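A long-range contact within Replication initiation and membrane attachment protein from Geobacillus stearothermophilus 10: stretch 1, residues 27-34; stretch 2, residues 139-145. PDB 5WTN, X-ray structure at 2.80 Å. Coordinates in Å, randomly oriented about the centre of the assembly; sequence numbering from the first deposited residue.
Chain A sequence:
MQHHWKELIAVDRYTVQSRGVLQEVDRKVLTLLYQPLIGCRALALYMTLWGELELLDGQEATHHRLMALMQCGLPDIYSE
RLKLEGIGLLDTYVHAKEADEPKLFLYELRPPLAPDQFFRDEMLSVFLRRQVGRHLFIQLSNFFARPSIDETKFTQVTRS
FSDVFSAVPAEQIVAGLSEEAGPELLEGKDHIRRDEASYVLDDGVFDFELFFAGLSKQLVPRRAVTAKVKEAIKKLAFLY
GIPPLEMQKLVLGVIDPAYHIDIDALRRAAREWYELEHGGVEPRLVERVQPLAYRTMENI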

ATOM      1  N   ARG A  27      -3.885  -7.101   4.754  1.00 20.18           N
ATOM      2  CA  ARG A  27      -5.256  -6.625   4.883  1.00 22.88           C
ATOM      3  C   ARG A  27      -6.256  -7.549   4.208  1.00 20.33           C
ATOM      4  O   ARG A  27      -7.408  -7.645   4.630  1.00 18.80           O
ATOM      5  CB  ARG A  27      -5.415  -5.218   4.312  1.00 27.25           C
ATOM      6  CG  ARG A  27      -6.728  -4.564   4.694  1.00 26.36           C
ATOM      7  CD  ARG A  27      -7.143  -3.565   3.651  1.00 31.73           C
ATOM      8  NE  ARG A  27      -7.608  -4.275   2.475  1.00 35.23           N
ATOM      9  CZ  ARG A  27      -7.325  -3.934   1.229  1.00 36.26           C
ATOM     10  NH1 ARG A  27      -6.555  -2.884   0.980  1.00 35.65           N
ATOM     11  NH2 ARG A  27      -7.809  -4.665   0.237  1.00 35.23           N
ATOM     12  N   LYS A  28      -5.821  -8.208   3.140  1.00 21.01           N
ATOM     13  CA  LYS A  28      -6.682  -9.129   2.409  1.00 19.47           C
ATOM     14  C   LYS A  28      -6.776 -10.450   3.158  1.00 15.41           C
ATOM     15  O   LYS A  28      -7.850 -11.038   3.278  1.00 14.26           O
ATOM     16  CB  LYS A  28      -6.145  -9.361   0.996  1.00 25.99           C
ATOM     17  CG  LYS A  28      -5.827  -8.083   0.236  1.00 27.86           C
ATOM     18  CD  LYS A  28      -5.753  -8.335  -1.262  1.00 33.11           C
ATOM     19  CE  LYS A  28      -4.918  -7.274  -1.960  1.00 40.19           C
ATOM     20  NZ  LYS A  28      -4.813  -7.524  -3.424  1.00 39.99           N
ATOM     21  N   VAL A  29      -5.636 -10.906   3.665  1.00 14.25           N
ATOM     22  CA  VAL A  29      -5.575 -12.124   4.459  1.00 14.45           C
ATOM     23  C   VAL A  29      -6.465 -11.960   5.681  1.00 14.79           C
ATOM     24  O   VAL A  29      -7.165 -12.889   6.085  1.00 13.28           O
ATOM     25  CB  VAL A  29      -4.138 -12.435   4.913  1.00 14.29           C
ATOM     26  CG1 VAL A  29      -4.135 -13.580   5.915  1.00 12.11           C
ATOM     27  CG2 VAL A  29      -3.262 -12.763   3.714  1.00 14.75           C
ATOM     28  N   LEU A  30      -6.436 -10.765   6.262  1.00 13.56           N
ATOM     29  CA  LEU A  30      -7.300 -10.445   7.379  1.00 11.95           C
ATOM     30  C   LEU A  30      -8.759 -10.488   6.996  1.00 11.73           C
ATOM     31  O   LEU A  30      -9.586 -11.041   7.707  1.00 10.67           O
ATOM     32  CB  LEU A  30      -6.976  -9.067   7.915  1.00 13.22           C
ATOM     33  CG  LEU A  30      -5.744  -9.059   8.810  1.00 14.69           C
ATOM     34  CD1 LEU A  30      -5.220  -7.638   8.862  1.00 13.41           C
ATOM     35  CD2 LEU A  30      -6.058  -9.596  10.194  1.00 10.00           C
ATOM     36  N   THR A  31      -9.081  -9.910   5.858  1.00 12.65           N
ATOM     37  CA  THR A  31     -10.467  -9.828   5.483  1.00 12.66           C
ATOM     38  C   THR A  31     -11.007 -11.142   4.972  1.00 13.88           C
ATOM     39  O   THR A  31     -12.173 -11.449   5.218  1.00 14.78           O
ATOM     40  CB  THR A  31     -10.690  -8.765   4.440  1.00 12.56           C
ATOM     41  OG1 THR A  31      -9.994  -7.576   4.831  1.00 13.91           O
ATOM     42  CG2 THR A  31     -12.176  -8.470   4.307  1.00 15.32           C
ATOM     43  N   LEU A  32     -10.189 -11.883   4.219  1.00 12.77           N
ATOM     44  CA  LEU A  32     -10.670 -13.109   3.587  1.00 13.28           C
ATOM     45  C   LEU A  32     -10.379 -14.432   4.271  1.00 13.11           C
ATOM     46  O   LEU A  32     -10.999 -15.439   3.953  1.00 15.61           O
ATOM     47  CB  LEU A  32     -10.189 -13.174   2.148  1.00 14.52           C
ATOM     48  CG  LEU A  32     -10.429 -11.895   1.361  1.00 15.02           C
ATOM     49  CD1 LEU A  32      -9.890 -12.084  -0.032  1.00 20.73           C
ATOM     50  CD2 LEU A  32     -11.903 -11.571   1.321  1.00 14.19           C
ATOM     51  N   LEU A  33      -9.462 -14.446   5.222  1.00 11.74           N
ATOM     52  CA  LEU A  33      -8.970 -15.727   5.752  1.00 12.23           C
ATOM     53  C   LEU A  33      -9.226 -15.801   7.250  1.00 12.92           C
ATOM     54  O   LEU A  33      -9.787 -16.769   7.771  1.00 11.70           O
ATOM     55  CB  LEU A  33      -7.495 -15.974   5.408  1.00 12.14           C
ATOM     56  CG  LEU A  33      -7.126 -16.197   3.939  1.00 12.48           C
ATOM     57  CD1 LEU A  33      -5.655 -16.528   3.846  1.00 11.64           C
ATOM     58  CD2 LEU A  33      -7.972 -17.280   3.308  1.00 10.41           C
ATOM     59  N   TYR A  34      -8.723 -14.794   7.943  1.00 12.77           N
ATOM     60  CA  TYR A  34      -8.994 -14.643   9.348  1.00 11.37           C
ATOM     61  C   TYR A  34     -10.420 -14.264   9.701  1.00 10.46           C
ATOM     62  O   TYR A  34     -10.931 -14.728  10.706  1.00 10.85           O
ATOM     63  CB  TYR A  34      -8.052 -13.615   9.924  1.00 11.06           C
ATOM     64  CG  TYR A  34      -6.684 -14.163  10.175  1.00  8.31           C
ATOM     65  CD1 TYR A  34      -5.785 -14.314   9.148  1.00  7.88           C
ATOM     66  CD2 TYR A  34      -6.281 -14.506  11.459  1.00  8.93           C
ATOM     67  CE1 TYR A  34      -4.516 -14.803   9.390  1.00  8.95           C
ATOM     68  CE2 TYR A  34      -5.014 -14.983  11.704  1.00  9.22           C
ATOM     69  CZ  TYR A  34      -4.140 -15.133  10.664  1.00  7.43           C
ATOM     70  OH  TYR A  34      -2.889 -15.614  10.908  1.00  8.62           O
TER
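Stretch 2 (139-145) QLSNFFA

Residues 27-34 lie wholly within a helix that extends beyond the stretch at both ends. Its backbone repeats the usual pattern, with Leu 33 N bonded to Val 29 O at 2.9 Å, until a wider pi-type turn at 30-34 lets Tyr 34 N also reach Val 29 O, at 3.1 Å. Stretch 2 enters as a helix through Phe 143. Phe 144 is the first residue to leave helical phi/psi (-93/10), although its N still bonds to Leu 140 O at 3.1 Å. The two helices run nearly antiparallel, with a signed crossing angle of -163° and a closest axial approach of 11.1 Å. The register follows from the direction: Leu 32 pairs with Leu 140 (CA to CA 7.4 Å), while the earlier Val 29 pairs with the later Phe 144 (CA to CA 8.7 Å).

No hydrogen bond crosses between the stretches; they meet through packing, burying 335 Å² in all. Phe 144 contributes the largest share. Its CA-to-CB bond points toward stretch 1, and with chi1 in m the broad, flat ring can touch several residues at once. Leu 33 CD1 lies over one face, 4.2 Å from the centroid of the Phe 144 ring and 23° off the normal, a CH-pi contact that suits a methyl group against an aromatic surface. Leu 33 itself starts sideways, but the end of its side chain comes nearer, bringing CG within 3.8 Å of Phe 144 CE2. Val 29 is also sideways, and its short branched side chain suffices to place CG2 3.7 Å from Phe 144 CE1. The ring edge meets the helix backbone, with Phe 144 CZ 4.1 Å from Lys 28 C.

One turn earlier, Leu 140 points toward stretch 1 and fills the space beside Leu 32 and Leu 33. Leu 140 CD2 is 3.8 Å from Leu 32 CB, and Leu 140 CD1 approaches Leu 32 O at 3.4 Å and Leu 33 CD2 at 4.0 Å. Leu 32, pointing back toward stretch 2, also reaches both aromatic rings: its CD1 lies 4.2 Å from Phe 143 CE2 and 4.3 Å from Phe 144 CZ. Phe 143, in rotamer t, is partly exposed. Phe 143 CZ, at the ring edge, meets Lys 28 CD at 4.3 Å. Lysine suits this position because its methylene chain can pack against the aromatic ring while its NZ is hydrogen-bonded elsewhere in the structure.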

ATOM      1  N   GLN A 139     -11.730 -20.951  -3.997  1.00 25.23           N
ATOM      2  CA  GLN A 139     -11.562 -19.633  -4.598  1.00 27.74           C
ATOM      3  C   GLN A 139     -10.542 -18.831  -3.802  1.00 25.90           C
ATOM      4  O   GLN A 139      -9.729 -18.099  -4.366  1.00 25.27           O
ATOM      5  CB  GLN A 139     -12.897 -18.890  -4.648  1.00 28.34           C
ATOM      6  CG  GLN A 139     -13.990 -19.626  -5.406  1.00 33.05           C
ATOM      7  CD  GLN A 139     -15.071 -18.696  -5.919  1.00 43.37           C
ATOM      8  OE1 GLN A 139     -14.892 -17.478  -5.958  1.00 45.25           O
ATOM      9  NE2 GLN A 139     -16.202 -19.266  -6.317  1.00 47.14           N
ATOM     10  N   LEU A 140     -10.594 -18.980  -2.483  1.00 23.27           N
ATOM     11  CA  LEU A 140      -9.654 -18.320  -1.588  1.00 22.32           C
ATOM     12  C   LEU A 140      -8.251 -18.861  -1.821  1.00 23.75           C
ATOM     13  O   LEU A 140      -7.304 -18.097  -2.006  1.00 27.58           O
ATOM     14  CB  LEU A 140     -10.065 -18.525  -0.130  1.00 20.57           C
ATOM     15  CG  LEU A 140     -11.306 -17.764   0.339  1.00 18.25           C
ATOM     16  CD1 LEU A 140     -11.588 -18.046   1.807  1.00 17.41           C
ATOM     17  CD2 LEU A 140     -11.145 -16.271   0.096  1.00 15.30           C
ATOM     18  N   SER A 141      -8.123 -20.184  -1.817  1.00 23.72           N
ATOM     19  CA  SER A 141      -6.837 -20.812  -2.092  1.00 25.48           C
ATOM     20  C   SER A 141      -6.242 -20.326  -3.411  1.00 28.21           C
ATOM     21  O   SER A 141      -5.070 -19.954  -3.468  1.00 31.84           O
ATOM     22  CB  SER A 141      -6.979 -22.335  -2.111  1.00 25.59           C
ATOM     23  OG  SER A 141      -5.777 -22.965  -1.700  1.00 28.30           O
ATOM     24  N   ASN A 142      -7.048 -20.331  -4.468  1.00 26.52           N
ATOM     25  CA  ASN A 142      -6.569 -19.911  -5.782  1.00 28.30           C
ATOM     26  C   ASN A 142      -6.158 -18.453  -5.793  1.00 32.39           C
ATOM     27  O   ASN A 142      -5.094 -18.115  -6.299  1.00 35.53           O
ATOM     28  CB  ASN A 142      -7.616 -20.152  -6.864  1.00 33.56           C
ATOM     29  CG  ASN A 142      -7.776 -21.623  -7.204  1.00 34.55           C
ATOM     30  OD1 ASN A 142      -6.833 -22.409  -7.056  1.00 37.52           O
ATOM     31  ND2 ASN A 142      -8.974 -22.005  -7.658  1.00 28.20           N
ATOM     32  N   PHE A 143      -7.007 -17.602  -5.226  1.00 30.08           N
ATOM     33  CA  PHE A 143      -6.748 -16.178  -5.134  1.00 27.08           C
ATOM     34  C   PHE A 143      -5.392 -15.892  -4.501  1.00 30.04           C
ATOM     35  O   PHE A 143      -4.693 -14.951  -4.891  1.00 32.88           O
ATOM     36  CB  PHE A 143      -7.855 -15.539  -4.304  1.00 29.73           C
ATOM     37  CG  PHE A 143      -7.718 -14.059  -4.142  1.00 30.78           C
ATOM     38  CD1 PHE A 143      -8.305 -13.207  -5.052  1.00 28.94           C
ATOM     39  CD2 PHE A 143      -7.008 -13.514  -3.067  1.00 32.35           C
ATOM     40  CE1 PHE A 143      -8.187 -11.822  -4.912  1.00 33.02           C
ATOM     41  CE2 PHE A 143      -6.880 -12.133  -2.927  1.00 31.70           C
ATOM     42  CZ  PHE A 143      -7.475 -11.286  -3.854  1.00 31.11           C
ATOM     43  N   PHE A 144      -5.020 -16.703  -3.519  1.00 27.88           N
ATOM     44  CA  PHE A 144      -3.736 -16.542  -2.832  1.00 30.88           C
ATOM     45  C   PHE A 144      -2.608 -17.394  -3.432  1.00 33.17           C
ATOM     46  O   PHE A 144      -1.544 -17.570  -2.831  1.00 30.70           O
ATOM     47  CB  PHE A 144      -3.877 -16.772  -1.326  1.00 27.08           C
ATOM     48  CG  PHE A 144      -4.616 -15.672  -0.616  1.00 28.23           C
ATOM     49  CD1 PHE A 144      -3.984 -14.465  -0.325  1.00 27.80           C
ATOM     50  CD2 PHE A 144      -5.941 -15.841  -0.229  1.00 26.36           C
ATOM     51  CE1 PHE A 144      -4.664 -13.437   0.348  1.00 26.18           C
ATOM     52  CE2 PHE A 144      -6.628 -14.819   0.438  1.00 30.05           C
ATOM     53  CZ  PHE A 144      -5.987 -13.611   0.727  1.00 24.38           C
ATOM     54  N   ALA A 145      -2.868 -17.987  -4.589  1.00 36.37           N
ATOM     55  CA  ALA A 145      -1.859 -18.827  -5.225  1.00 36.50           C
ATOM     56  C   ALA A 145      -1.339 -18.214  -6.520  1.00 36.87           C
ATOM     57  O   ALA A 145      -1.999 -17.383  -7.150  1.00 37.07           O
ATOM     58  CB  ALA A 145      -2.394 -20.230  -5.472  1.00 33.31           C
TER